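Local atomic coordinates of L-lysine 6-monooxygenase involved in desferrioxamine biosynthesis (Erwinia amylovora CFBP1430, PDB entry 5O8R), a protein that catalyses the FAD- and NADPH-dependent N6-hydroxylation of L-lysine, a step in the biosynthesis of the siderophore desferrioxamine. Residues F176-E181 against T340-Q345; L198-S203 against W224-P229; W164-S169 against S303-M308. All blocks are in the same frame, centred on the assembly; numbering follows the deposited sequence. Where two conformers were deposited one is given.

Contact 1 of 3, residues F176-E181 against T340-Q345. With NAP (NADP nicotinamide-adenine-dinucleotide phosphate), chain D.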
loop_
_atom_site.group_PDB
_atom_site.type_symbol
_atom_site.label_atom_id
_atom_site.label_comp_id
_atom_site.label_asym_id
_atom_site.label_seq_id
_atom_site.Cartn_x
_atom_site.Cartn_y
_atom_site.Cartn_z
ATOM N N PHE A 176 31.236 -0.260 24.872
ATOM C CA PHE A 176 30.272 -0.249 23.776
ATOM C C PHE A 176 29.511 -1.543 23.732
ATOM O O PHE A 176 30.019 -2.532 24.186
ATOM C CB PHE A 176 30.935 0.001 22.430
ATOM C CG PHE A 176 31.549 -1.205 21.795
ATOM C CD1 PHE A 176 30.773 -2.251 21.353
ATOM C CD2 PHE A 176 32.909 -1.228 21.533
ATOM C CE1 PHE A 176 31.346 -3.332 20.728
ATOM C CE2 PHE A 176 33.501 -2.292 20.882
ATOM C CZ PHE A 176 32.717 -3.355 20.480
ATOM N N VAL A 177 28.324 -1.541 23.123
ATOM C CA VAL A 177 27.452 -2.709 23.093
ATOM C C VAL A 177 27.155 -3.072 21.657
ATOM O O VAL A 177 26.694 -2.251 20.895
ATOM C CB VAL A 177 26.183 -2.534 23.976
ATOM C CG1 VAL A 177 26.387 -1.457 25.010
ATOM C CG2 VAL A 177 24.915 -2.241 23.204
ATOM N N HIS A 178 27.473 -4.301 21.268
ATOM C CA HIS A 178 27.163 -4.783 19.917
ATOM C C HIS A 178 25.668 -4.992 19.833
ATOM O O HIS A 178 24.964 -5.033 20.851
ATOM C CB HIS A 178 27.911 -6.059 19.619
ATOM C CG HIS A 178 27.676 -6.624 18.251
ATOM N ND1 HIS A 178 26.630 -7.486 17.975
ATOM C CD2 HIS A 178 28.388 -6.498 17.098
ATOM C CE1 HIS A 178 26.700 -7.853 16.703
ATOM N NE2 HIS A 178 27.756 -7.267 16.149
ATOM N N SER A 179 25.171 -5.031 18.615
ATOM C CA SER A 179 23.755 -4.977 18.419
ATOM C C SER A 179 23.098 -6.155 19.095
ATOM O O SER A 179 22.009 -6.003 19.669
ATOM C CB SER A 179 23.433 -4.840 16.944
ATOM O OG SER A 179 24.079 -5.818 16.169
ATOM N N SER A 180 23.805 -7.296 19.113
ATOM C CA SER A 180 23.328 -8.507 19.798
ATOM C C SER A 180 23.078 -8.304 21.265
ATOM O O SER A 180 22.275 -9.000 21.838
ATOM C CB SER A 180 24.283 -9.681 19.621
ATOM O OG SER A 180 25.591 -9.224 19.474
ATOM N N GLU A 181 23.741 -7.347 21.876
ATOM C CA GLU A 181 23.606 -7.129 23.308
ATOM C C GLU A 181 22.630 -6.003 23.645
ATOM O O GLU A 181 22.482 -5.654 24.796
ATOM C CB GLU A 181 25.000 -6.825 23.874
ATOM C CG GLU A 181 26.067 -7.848 23.470
ATOM C CD GLU A 181 27.454 -7.483 23.966
ATOM O OE1 GLU A 181 27.875 -7.980 25.053
ATOM O OE2 GLU A 181 28.106 -6.681 23.268
ATOM N N THR A 340 27.403 -3.700 13.487
ATOM C CA THR A 340 28.367 -3.946 12.400
ATOM C C THR A 340 28.358 -5.367 11.917
ATOM O O THR A 340 29.180 -5.733 11.072
ATOM C CB THR A 340 29.797 -3.586 12.841
ATOM O OG1 THR A 340 30.074 -4.146 14.138
ATOM C CG2 THR A 340 29.909 -2.104 12.941
ATOM N N GLY A 341 27.436 -6.167 12.444
ATOM C CA GLY A 341 27.166 -7.463 11.873
ATOM C C GLY A 341 27.797 -8.688 12.512
ATOM O O GLY A 341 27.966 -8.754 13.744
ATOM N N TYR A 342 28.053 -9.681 11.652
ATOM C CA TYR A 342 28.453 -11.033 12.037
ATOM C C TYR A 342 29.472 -11.462 11.006
ATOM O O TYR A 342 29.410 -10.980 9.895
ATOM C CB TYR A 342 27.215 -11.898 12.011
ATOM C CG TYR A 342 26.230 -11.464 13.084
ATOM C CD1 TYR A 342 25.368 -10.399 12.919
ATOM C CD2 TYR A 342 26.205 -12.098 14.273
ATOM C CE1 TYR A 342 24.520 -9.997 13.944
ATOM C CE2 TYR A 342 25.356 -11.727 15.300
ATOM C CZ TYR A 342 24.524 -10.677 15.154
ATOM O OH TYR A 342 23.716 -10.373 16.246
ATOM N N HIS A 343 30.422 -12.319 11.344
ATOM C CA HIS A 343 31.413 -12.771 10.355
ATOM C C HIS A 343 31.634 -14.257 10.724
ATOM O O HIS A 343 31.492 -14.580 11.903
ATOM C CB HIS A 343 32.693 -11.855 10.374
ATOM C CG HIS A 343 32.590 -10.576 9.541
ATOM N ND1 HIS A 343 33.264 -10.397 8.346
ATOM C CD2 HIS A 343 31.923 -9.413 9.755
ATOM C CE1 HIS A 343 33.006 -9.194 7.859
ATOM N NE2 HIS A 343 32.195 -8.578 8.697
ATOM N N TYR A 344 31.874 -15.146 9.730
ATOM C CA TYR A 344 32.117 -16.619 9.930
ATOM C C TYR A 344 33.614 -16.805 10.054
ATOM O O TYR A 344 34.365 -16.366 9.173
ATOM C CB TYR A 344 31.629 -17.531 8.772
ATOM C CG TYR A 344 31.611 -19.073 9.100
ATOM C CD1 TYR A 344 32.746 -19.907 8.918
ATOM C CD2 TYR A 344 30.438 -19.699 9.577
ATOM C CE1 TYR A 344 32.704 -21.283 9.229
ATOM C CE2 TYR A 344 30.389 -21.076 9.875
ATOM C CZ TYR A 344 31.513 -21.880 9.715
ATOM O OH TYR A 344 31.400 -23.248 10.046
ATOM N N GLN A 345 34.024 -17.407 11.175
ATOM C CA GLN A 345 35.335 -18.032 11.362
ATOM C C GLN A 345 35.112 -19.535 11.601
ATOM O O GLN A 345 34.211 -19.910 12.369
ATOM C CB GLN A 345 36.067 -17.456 12.573
ATOM C CG GLN A 345 36.930 -16.246 12.269
ATOM C CD GLN A 345 37.441 -15.599 13.538
ATOM O OE1 GLN A 345 36.865 -15.769 14.623
ATOM N NE2 GLN A 345 38.537 -14.853 13.417
HETATM P PA NAP D . 25.229 -5.789 8.158
HETATM O O1A NAP D . 26.392 -6.773 7.904
HETATM O O2A NAP D . 24.386 -5.225 6.999
HETATM O O5B NAP D . 25.669 -4.546 9.088
HETATM C C5B NAP D . 26.949 -3.987 8.841
HETATM C C4B NAP D . 26.869 -2.489 8.743
HETATM O O4B NAP D . 27.996 -2.128 9.509
HETATM C C3B NAP D . 26.996 -1.965 7.294
HETATM O O3B NAP D . 26.226 -0.756 6.993
HETATM C C2B NAP D . 28.514 -1.825 7.236
HETATM O O2B NAP D . 28.997 -0.970 6.176
HETATM C C1B NAP D . 28.786 -1.334 8.658
HETATM N N9A NAP D . 30.221 -1.327 9.045
HETATM C C8A NAP D . 31.151 -2.325 9.102
HETATM N N7A NAP D . 32.369 -1.802 9.480
HETATM C C5A NAP D . 32.180 -0.488 9.662
HETATM C C6A NAP D . 32.991 0.661 10.039
HETATM N N6A NAP D . 34.257 0.420 10.317
HETATM N N1A NAP D . 32.447 1.906 10.099
HETATM C C2A NAP D . 31.130 2.135 9.839
HETATM N N3A NAP D . 30.287 1.131 9.476
HETATM C C4A NAP D . 30.770 -0.164 9.375
HETATM O O3 NAP D . 24.336 -6.684 9.168
HETATM P PN NAP D . 23.247 -6.311 10.295
HETATM O O1N NAP D . 23.657 -7.123 11.487
HETATM O O2N NAP D . 23.052 -4.759 10.452
HETATM O O5D NAP D . 21.963 -7.130 9.698
HETATM C C5D NAP D . 21.848 -7.585 8.327
HETATM C C4D NAP D . 22.529 -8.946 8.088
HETATM O O4D NAP D . 21.751 -9.857 8.843
HETATM C C3D NAP D . 22.564 -9.400 6.605
HETATM O O3D NAP D . 23.824 -9.926 6.098
HETATM C C2D NAP D . 21.457 -10.429 6.504
HETATM O O2D NAP D . 21.919 -11.699 6.011
HETATM C C1D NAP D . 20.892 -10.549 7.938
HETATM N N1N NAP D . 19.494 -10.111 8.154
HETATM C C2N NAP D . 19.111 -9.758 9.418
HETATM C C3N NAP D . 17.776 -9.398 9.656
HETATM C C7N NAP D . 17.273 -8.985 10.996
HETATM O O7N NAP D . 16.121 -9.335 11.323
HETATM N N7N NAP D . 18.102 -8.234 11.729
HETATM C C4N NAP D . 16.849 -9.403 8.612
HETATM C C5N NAP D . 17.264 -9.764 7.335
HETATM C C6N NAP D . 18.589 -10.129 7.132
HETATM P P2B NAP D . 29.077 -1.483 4.643
HETATM O O1X NAP D . 30.126 -0.570 4.001
HETATM O O2X NAP D . 27.661 -1.347 4.089
HETATM O O3X NAP D . 29.483 -2.939 4.769
HETATM O O HOH W 1 24.833 -5.735 13.481
#
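His-178 reaches across to Gly-341 and Tyr-342 with the far end of its imidazole. NE2 donates to Gly-341 O at 2.8 Å; the acceptor lies near the ring plane and is approached in the carbonyl plane, on a lone pair, although the N-H...O angle of 138° leaves the bond bent. The CE1 corner of the same ring is 3.9 Å from Tyr-342 CZ, and the two rings form a T-shaped pair at 90°, the histidine giving its edge and the tyrosine its face. Beyond the phenol ring, Tyr-342 OH lies 3.5 Å from Ser-180 CB.

The imidazole is gripped from behind as well. CG is anti to the backbone N (chi1 -179°), and the ND1 edge faces the turn that follows, where it accepts from Ser-180 N at 3.1 Å, a donor tilted out of the ring plane, and also pairs with Ser-180 OG. Bonds at both ring nitrogens would restrain rotation about chi2. This turn follows strand 177-178, an outermost strand of the five-stranded parallel sheet of the NADP-binding Rossmann-type domain, and leads into helix 182-190. The 340-345 segment passes the pyrophosphate of NADP. One water bridges the three parties: it is hydrogen-bonded to Ser-179 OG, donates to NAP O1N at 2.7 Å and accepts a weak bond from Gly-341 N. Further out, Thr-340 OG1 is hydrogen-bonded to Trp-164 O.

Contact 2 of 3, residues L198-S203 against W224-P229; sequences LGSGQS and WITRAP. With NAP (NADP nicotinamide-adenine-dinucleotide phosphate), chain D.
The indole of Trp-224 meets Gly-199 with its edge: NE1 donates to Gly-199 O at 2.8 Å, with the acceptor almost exactly in the ring plane and an N-H...O angle of 165°, though the donor stands tilted from the carbonyl plane. Tyr-208 stacks on this indole, while Phe-231 meets it at an oblique angle. The other flat group, the Arg-227 guanidinium, lies with one face over the adenine of NADP, NAP C5A being 3.6 Å above its plane and offset toward the rim. The 2'-phosphate sits at its edge, where NH1 donates to NAP O1X at 3.0 Å; NE is held in a salt bridge by Glu-304.

Between these groups the backbones run parallel, Leu-198 bridging with Ile-225, and Gly-199 N donates to Ile-225 O at 3.0 Å. Strand 194-198, helix 202-212 and strand 221-225 form the beta-alpha-beta unit of a Rossmann-type fold, and a GxGxxA sequence spans the turn after the first strand and the start of the helix, consistent with a dinucleotide-binding role. Ser-200 N donates to the ribose oxygen NAP O3B at 2.8 Å, and Ser-203 N, in the first turn of the helix, to NAP O2N at 3.3 Å.

The turn is also tied to the start of the loop after strand 221-225 by the hydroxyls of Ser-200 and Thr-226, OG to OG1 at 2.7 Å. Thr-226 OG1, anti to its own N (chi1 172°), additionally accepts from Ala-228 N at 3.0 Å in an ST turn that spans Arg-227.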
loop_
_atom_site.group_PDB
_atom_site.type_symbol
_atom_site.label_atom_id
_atom_site.label_comp_id
_atom_site.label_asym_id
_atom_site.label_seq_id
_atom_site.Cartn_x
_atom_site.Cartn_y
_atom_site.Cartn_z
ATOM N N LEU A 198 26.232 2.687 14.993
ATOM C CA LEU A 198 27.280 2.630 14.000
ATOM C C LEU A 198 27.065 1.423 13.114
ATOM O O LEU A 198 26.999 0.311 13.600
ATOM C CB LEU A 198 28.612 2.587 14.691
ATOM C CG LEU A 198 29.673 2.824 13.618
ATOM C CD1 LEU A 198 30.589 3.974 13.947
ATOM C CD2 LEU A 198 30.483 1.572 13.427
ATOM N N GLY A 199 26.930 1.654 11.813
ATOM C CA GLY A 199 26.506 0.614 10.842
ATOM C C GLY A 199 25.106 0.902 10.312
ATOM O O GLY A 199 24.317 1.496 11.043
ATOM N N SER A 200 24.820 0.550 9.047
ATOM C CA SER A 200 23.520 0.882 8.432
ATOM C C SER A 200 22.810 -0.288 7.780
ATOM O O SER A 200 21.981 -0.107 6.876
ATOM C CB SER A 200 23.641 2.055 7.449
ATOM O OG SER A 200 24.500 1.746 6.366
ATOM N N GLY A 201 23.082 -1.478 8.276
ATOM C CA GLY A 201 22.232 -2.580 7.978
ATOM C C GLY A 201 20.898 -2.539 8.711
ATOM O O GLY A 201 20.572 -1.561 9.387
ATOM N N GLN A 202 20.138 -3.623 8.548
ATOM C CA GLN A 202 18.820 -3.738 9.093
ATOM C C GLN A 202 18.881 -3.698 10.572
ATOM O O GLN A 202 18.023 -3.108 11.178
ATOM C CB GLN A 202 18.143 -5.043 8.663
ATOM C CG GLN A 202 16.729 -5.324 9.246
ATOM C CD GLN A 202 15.656 -4.550 8.564
ATOM O OE1 GLN A 202 15.846 -4.103 7.445
ATOM N NE2 GLN A 202 14.545 -4.333 9.245
ATOM N N SER A 203 19.871 -4.336 11.171
ATOM C CA SER A 203 19.969 -4.351 12.655
ATOM C C SER A 203 20.021 -2.960 13.270
ATOM O O SER A 203 19.290 -2.644 14.214
ATOM C CB SER A 203 21.239 -5.080 13.085
ATOM O OG SER A 203 21.273 -6.351 12.499
ATOM N N TRP A 224 23.419 8.481 14.102
ATOM C CA TRP A 224 23.552 7.327 13.255
ATOM C C TRP A 224 24.691 7.596 12.280
ATOM O O TRP A 224 24.676 8.599 11.611
ATOM C CB TRP A 224 22.246 7.091 12.484
ATOM C CG TRP A 224 22.124 5.713 11.849
ATOM C CD1 TRP A 224 23.078 4.737 11.803
ATOM C CD2 TRP A 224 20.999 5.188 11.171
ATOM N NE1 TRP A 224 22.610 3.653 11.177
ATOM C CE2 TRP A 224 21.332 3.896 10.766
ATOM C CE3 TRP A 224 19.731 5.683 10.868
ATOM C CZ2 TRP A 224 20.458 3.089 10.040
ATOM C CZ3 TRP A 224 18.837 4.859 10.156
ATOM C CH2 TRP A 224 19.212 3.586 9.751
ATOM N N ILE A 225 25.691 6.726 12.222
ATOM C CA ILE A 225 26.842 6.920 11.328
ATOM C C ILE A 225 27.109 5.607 10.675
ATOM O O ILE A 225 27.133 4.603 11.384
ATOM C CB ILE A 225 28.131 7.240 12.129
ATOM C CG1 ILE A 225 28.107 8.656 12.656
ATOM C CG2 ILE A 225 29.406 7.007 11.311
ATOM C CD1 ILE A 225 28.903 8.807 13.922
ATOM N N THR A 226 27.433 5.624 9.388
ATOM C CA THR A 226 27.794 4.406 8.667
ATOM C C THR A 226 28.822 4.603 7.539
ATOM O O THR A 226 28.990 5.684 7.019
ATOM C CB THR A 226 26.553 3.763 8.090
ATOM O OG1 THR A 226 26.929 2.679 7.247
ATOM C CG2 THR A 226 25.777 4.777 7.288
ATOM N N ARG A 227 29.493 3.521 7.177
ATOM C CA ARG A 227 30.509 3.500 6.115
ATOM C C ARG A 227 29.805 3.568 4.761
ATOM O O ARG A 227 30.350 4.107 3.798
ATOM C CB ARG A 227 31.352 2.182 6.198
ATOM C CG ARG A 227 32.728 2.195 5.520
ATOM C CD ARG A 227 33.108 0.864 4.850
ATOM N NE ARG A 227 33.803 -0.085 5.746
ATOM C CZ ARG A 227 33.354 -1.281 6.170
ATOM N NH1 ARG A 227 32.172 -1.752 5.809
ATOM N NH2 ARG A 227 34.101 -2.028 6.989
ATOM N N ALA A 228 28.593 2.996 4.718
ATOM C CA ALA A 228 27.824 2.834 3.505
ATOM C C ALA A 228 27.542 4.184 2.938
ATOM O O ALA A 228 27.525 5.162 3.670
ATOM C CB ALA A 228 26.499 2.144 3.790
ATOM N N PRO A 229 27.316 4.245 1.627
ATOM C CA PRO A 229 27.052 5.513 0.936
ATOM C C PRO A 229 25.694 6.153 1.225
ATOM O O PRO A 229 25.570 7.391 1.247
ATOM C CB PRO A 229 27.169 5.135 -0.537
ATOM C CG PRO A 229 27.011 3.642 -0.580
ATOM C CD PRO A 229 27.603 3.148 0.684
HETATM P PA NAP D . 25.229 -5.789 8.158
HETATM O O1A NAP D . 26.392 -6.773 7.904
HETATM O O2A NAP D . 24.386 -5.225 6.999
HETATM O O5B NAP D . 25.669 -4.546 9.088
HETATM C C5B NAP D . 26.949 -3.987 8.841
HETATM C C4B NAP D . 26.869 -2.489 8.743
HETATM O O4B NAP D . 27.996 -2.128 9.509
HETATM C C3B NAP D . 26.996 -1.965 7.294
HETATM O O3B NAP D . 26.226 -0.756 6.993
HETATM C C2B NAP D . 28.514 -1.825 7.236
HETATM O O2B NAP D . 28.997 -0.970 6.176
HETATM C C1B NAP D . 28.786 -1.334 8.658
HETATM N N9A NAP D . 30.221 -1.327 9.045
HETATM C C8A NAP D . 31.151 -2.325 9.102
HETATM N N7A NAP D . 32.369 -1.802 9.480
HETATM C C5A NAP D . 32.180 -0.488 9.662
HETATM C C6A NAP D . 32.991 0.661 10.039
HETATM N N6A NAP D . 34.257 0.420 10.317
HETATM N N1A NAP D . 32.447 1.906 10.099
HETATM C C2A NAP D . 31.130 2.135 9.839
HETATM N N3A NAP D . 30.287 1.131 9.476
HETATM C C4A NAP D . 30.770 -0.164 9.375
HETATM O O3 NAP D . 24.336 -6.684 9.168
HETATM P PN NAP D . 23.247 -6.311 10.295
HETATM O O1N NAP D . 23.657 -7.123 11.487
HETATM O O2N NAP D . 23.052 -4.759 10.452
HETATM O O5D NAP D . 21.963 -7.130 9.698
HETATM C C5D NAP D . 21.848 -7.585 8.327
HETATM C C4D NAP D . 22.529 -8.946 8.088
HETATM O O4D NAP D . 21.751 -9.857 8.843
HETATM C C3D NAP D . 22.564 -9.400 6.605
HETATM O O3D NAP D . 23.824 -9.926 6.098
HETATM C C2D NAP D . 21.457 -10.429 6.504
HETATM O O2D NAP D . 21.919 -11.699 6.011
HETATM C C1D NAP D . 20.892 -10.549 7.938
HETATM N N1N NAP D . 19.494 -10.111 8.154
HETATM C C2N NAP D . 19.111 -9.758 9.418
HETATM C C3N NAP D . 17.776 -9.398 9.656
HETATM C C7N NAP D . 17.273 -8.985 10.996
HETATM O O7N NAP D . 16.121 -9.335 11.323
HETATM N N7N NAP D . 18.102 -8.234 11.729
HETATM C C4N NAP D . 16.849 -9.403 8.612
HETATM C C5N NAP D . 17.264 -9.764 7.335
HETATM C C6N NAP D . 18.589 -10.129 7.132
HETATM P P2B NAP D . 29.077 -1.483 4.643
HETATM O O1X NAP D . 30.126 -0.570 4.001
HETATM O O2X NAP D . 27.661 -1.347 4.089
HETATM O O3X NAP D . 29.483 -2.939 4.769
#

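Contact 3 of 3, residues W164-S169 against S303-M308; sequences WSPACS and SELTDM. With NAP (NADP nicotinamide-adenine-dinucleotide phosphate), chain D.
Cys-168 lies against the backbone of strand 303-311, its CB 3.3 Å from Thr-306 O and its SG 4.2 Å from Leu-305 CD2. With chi1 at 86°, SG lies between its own backbone N and carbonyl carbon and faces the strand. Next to it Pro-166 CG touches Leu-305 CD2 at 4.3 Å, and further along the strand Met-308 SD is 3.8 Å from Ser-169 CB. The side chains that meet here are mainly apolar, beside backbone carbonyls, with no hydrogen bond crossing between the segments. The loop instead holds itself together: Pro-166 O accepts from both Ser-169 OG, at 2.8 Å, and Ser-169 N, closing the turn that presents Cys-168.

The outer side is looser. Thr-306, the exposed one, with its OG1 weakly hydrogen-bonded to Lys-319 O, and Asp-307 point away from the loop and contribute little buried surface. Both face Lys-319 on the adjacent strand in a classic beta bulge.

At its other end the contact borders NADP: Leu-305 N donates to NAP N1A at 3.2 Å, Pro-166 CG packs against NAP N6A, and the rim of the Trp-164 ring approaches NAP N7A. Loop and edge strand form part of the adenine end of the NADP-binding site.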
loop_
_atom_site.group_PDB
_atom_site.type_symbol
_atom_site.label_atom_id
_atom_site.label_comp_id
_atom_site.label_asym_id
_atom_site.label_seq_id
_atom_site.Cartn_x
_atom_site.Cartn_y
_atom_site.Cartn_z
ATOM N N TRP A 164 30.362 -9.370 15.388
ATOM C CA TRP A 164 31.606 -8.748 14.934
ATOM C C TRP A 164 31.610 -7.216 15.039
ATOM O O TRP A 164 30.569 -6.569 14.825
ATOM C CB TRP A 164 31.827 -9.153 13.510
ATOM C CG TRP A 164 33.062 -8.637 12.870
ATOM C CD1 TRP A 164 34.244 -9.291 12.744
ATOM C CD2 TRP A 164 33.223 -7.379 12.197
ATOM N NE1 TRP A 164 35.141 -8.517 12.062
ATOM C CE2 TRP A 164 34.542 -7.341 11.703
ATOM C CE3 TRP A 164 32.377 -6.279 11.966
ATOM C CZ2 TRP A 164 35.056 -6.245 11.010
ATOM C CZ3 TRP A 164 32.878 -5.194 11.261
ATOM C CH2 TRP A 164 34.215 -5.185 10.792
ATOM N N SER A 165 32.799 -6.670 15.368
ATOM C CA SER A 165 33.056 -5.224 15.526
ATOM C C SER A 165 34.317 -4.892 14.796
ATOM O O SER A 165 35.132 -5.754 14.617
ATOM C CB SER A 165 33.276 -4.845 16.984
ATOM O OG SER A 165 32.335 -5.483 17.831
ATOM N N PRO A 166 34.511 -3.632 14.385
ATOM C CA PRO A 166 35.758 -3.348 13.639
ATOM C C PRO A 166 36.932 -3.544 14.526
ATOM O O PRO A 166 36.821 -3.280 15.715
ATOM C CB PRO A 166 35.651 -1.867 13.284
ATOM C CG PRO A 166 34.215 -1.519 13.486
ATOM C CD PRO A 166 33.655 -2.444 14.522
ATOM N N ALA A 167 38.035 -3.996 13.942
ATOM C CA ALA A 167 39.269 -4.317 14.672
ATOM C C ALA A 167 39.617 -3.251 15.693
ATOM O O ALA A 167 39.770 -3.521 16.902
ATOM C CB ALA A 167 40.416 -4.455 13.679
ATOM N N CYS A 168 39.653 -2.018 15.199
ATOM C CA CYS A 168 39.999 -0.872 16.007
ATOM C C CYS A 168 39.182 -0.722 17.332
ATOM O O CYS A 168 39.506 0.117 18.148
ATOM C CB CYS A 168 39.873 0.380 15.147
ATOM S SG CYS A 168 38.203 1.025 15.143
ATOM N N SER A 169 38.171 -1.550 17.575
ATOM C CA SER A 169 37.332 -1.426 18.752
ATOM C C SER A 169 37.587 -2.421 19.893
ATOM O O SER A 169 37.039 -2.248 21.009
ATOM C CB SER A 169 35.846 -1.441 18.318
ATOM O OG SER A 169 35.358 -2.731 18.008
ATOM N N SER A 303 31.198 6.961 5.895
ATOM C CA SER A 303 32.201 7.163 6.971
ATOM C C SER A 303 32.687 5.868 7.671
ATOM O O SER A 303 31.973 5.243 8.486
ATOM C CB SER A 303 31.682 8.136 8.035
ATOM O OG SER A 303 31.076 9.262 7.459
ATOM N N GLU A 304 33.934 5.505 7.361
ATOM C CA GLU A 304 34.621 4.390 7.990
ATOM C C GLU A 304 35.095 4.821 9.350
ATOM O O GLU A 304 35.639 5.917 9.493
ATOM C CB GLU A 304 35.823 3.950 7.142
ATOM C CG GLU A 304 36.577 2.753 7.726
ATOM C CD GLU A 304 37.065 1.778 6.683
ATOM O OE1 GLU A 304 38.172 1.990 6.164
ATOM O OE2 GLU A 304 36.343 0.804 6.395
ATOM N N LEU A 305 34.877 3.959 10.338
ATOM C CA LEU A 305 35.362 4.169 11.703
ATOM C C LEU A 305 36.735 3.576 11.750
ATOM O O LEU A 305 36.869 2.359 11.770
ATOM C CB LEU A 305 34.455 3.479 12.723
ATOM C CG LEU A 305 34.870 3.602 14.189
ATOM C CD1 LEU A 305 34.443 4.947 14.724
ATOM C CD2 LEU A 305 34.261 2.514 15.065
ATOM N N THR A 306 37.743 4.449 11.740
ATOM C CA THR A 306 39.178 4.087 11.675
ATOM C C THR A 306 39.880 3.933 13.055
ATOM O O THR A 306 40.668 3.005 13.236
ATOM C CB THR A 306 39.936 5.162 10.898
ATOM O OG1 THR A 306 39.697 6.444 11.508
ATOM C CG2 THR A 306 39.448 5.203 9.482
ATOM N N ASP A 307 39.596 4.836 13.998
ATOM C CA ASP A 307 40.091 4.742 15.375
ATOM C C ASP A 307 39.003 5.138 16.402
ATOM O O ASP A 307 38.028 5.770 16.066
ATOM C CB ASP A 307 41.350 5.600 15.528
ATOM C CG ASP A 307 42.539 4.803 16.074
ATOM O OD1 ASP A 307 43.476 4.565 15.284
ATOM O OD2 ASP A 307 42.522 4.391 17.268
ATOM N N MET A 308 39.190 4.767 17.636
ATOM C CA MET A 308 38.254 5.191 18.631
ATOM C C MET A 308 38.977 5.250 19.934
ATOM O O MET A 308 39.940 4.566 20.149
ATOM C CB MET A 308 37.019 4.328 18.674
ATOM C CG MET A 308 37.244 2.909 19.061
ATOM S SD MET A 308 35.613 2.255 19.217
ATOM C CE MET A 308 35.207 2.765 20.862
HETATM P PA NAP D . 25.229 -5.789 8.158
HETATM O O1A NAP D . 26.392 -6.773 7.904
HETATM O O2A NAP D . 24.386 -5.225 6.999
HETATM O O5B NAP D . 25.669 -4.546 9.088
HETATM C C5B NAP D . 26.949 -3.987 8.841
HETATM C C4B NAP D . 26.869 -2.489 8.743
HETATM O O4B NAP D . 27.996 -2.128 9.509
HETATM C C3B NAP D . 26.996 -1.965 7.294
HETATM O O3B NAP D . 26.226 -0.756 6.993
HETATM C C2B NAP D . 28.514 -1.825 7.236
HETATM O O2B NAP D . 28.997 -0.970 6.176
HETATM C C1B NAP D . 28.786 -1.334 8.658
HETATM N N9A NAP D . 30.221 -1.327 9.045
HETATM C C8A NAP D . 31.151 -2.325 9.102
HETATM N N7A NAP D . 32.369 -1.802 9.480
HETATM C C5A NAP D . 32.180 -0.488 9.662
HETATM C C6A NAP D . 32.991 0.661 10.039
HETATM N N6A NAP D . 34.257 0.420 10.317
HETATM N N1A NAP D . 32.447 1.906 10.099
HETATM C C2A NAP D . 31.130 2.135 9.839
HETATM N N3A NAP D . 30.287 1.131 9.476
HETATM C C4A NAP D . 30.770 -0.164 9.375
HETATM O O3 NAP D . 24.336 -6.684 9.168
HETATM P PN NAP D . 23.247 -6.311 10.295
HETATM O O1N NAP D . 23.657 -7.123 11.487
HETATM O O2N NAP D . 23.052 -4.759 10.452
HETATM O O5D NAP D . 21.963 -7.130 9.698
HETATM C C5D NAP D . 21.848 -7.585 8.327
HETATM C C4D NAP D . 22.529 -8.946 8.088
HETATM O O4D NAP D . 21.751 -9.857 8.843
HETATM C C3D NAP D . 22.564 -9.400 6.605
HETATM O O3D NAP D . 23.824 -9.926 6.098
HETATM C C2D NAP D . 21.457 -10.429 6.504
HETATM O O2D NAP D . 21.919 -11.699 6.011
HETATM C C1D NAP D . 20.892 -10.549 7.938
HETATM N N1N NAP D . 19.494 -10.111 8.154
HETATM C C2N NAP D . 19.111 -9.758 9.418
HETATM C C3N NAP D . 17.776 -9.398 9.656
HETATM C C7N NAP D . 17.273 -8.985 10.996
HETATM O O7N NAP D . 16.121 -9.335 11.323
HETATM N N7N NAP D . 18.102 -8.234 11.729
HETATM C C4N NAP D . 16.849 -9.403 8.612
HETATM C C5N NAP D . 17.264 -9.764 7.335
HETATM C C6N NAP D . 18.589 -10.129 7.132
HETATM P P2B NAP D . 29.077 -1.483 4.643
HETATM O O1X NAP D . 30.126 -0.570 4.001
HETATM O O2X NAP D . 27.661 -1.347 4.089
HETATM O O3X NAP D . 29.483 -2.939 4.769
#

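All three contacts line NADP at different points along its length. Contact 2 is fully buried and joins two inner strands of the parallel sheet; contact 1 is also buried and reaches the same sheet at its outermost strand 177-178, whereas contact 3 is partly exposed and joins a loop to the edge of a separate antiparallel sheet. Their chemistry follows: backbone and hydroxyl bonds in contact 2, a histidine-centred polar network with a water in contact 1, apolar packing in contact 3. They also touch one another. Trp-164 N probably bonds to Gly-341 O, linking contacts 3 and 1; Thr-226 O probably accepts from Ser-303 N between contacts 2 and 3; and Thr-340 packs on Leu-198.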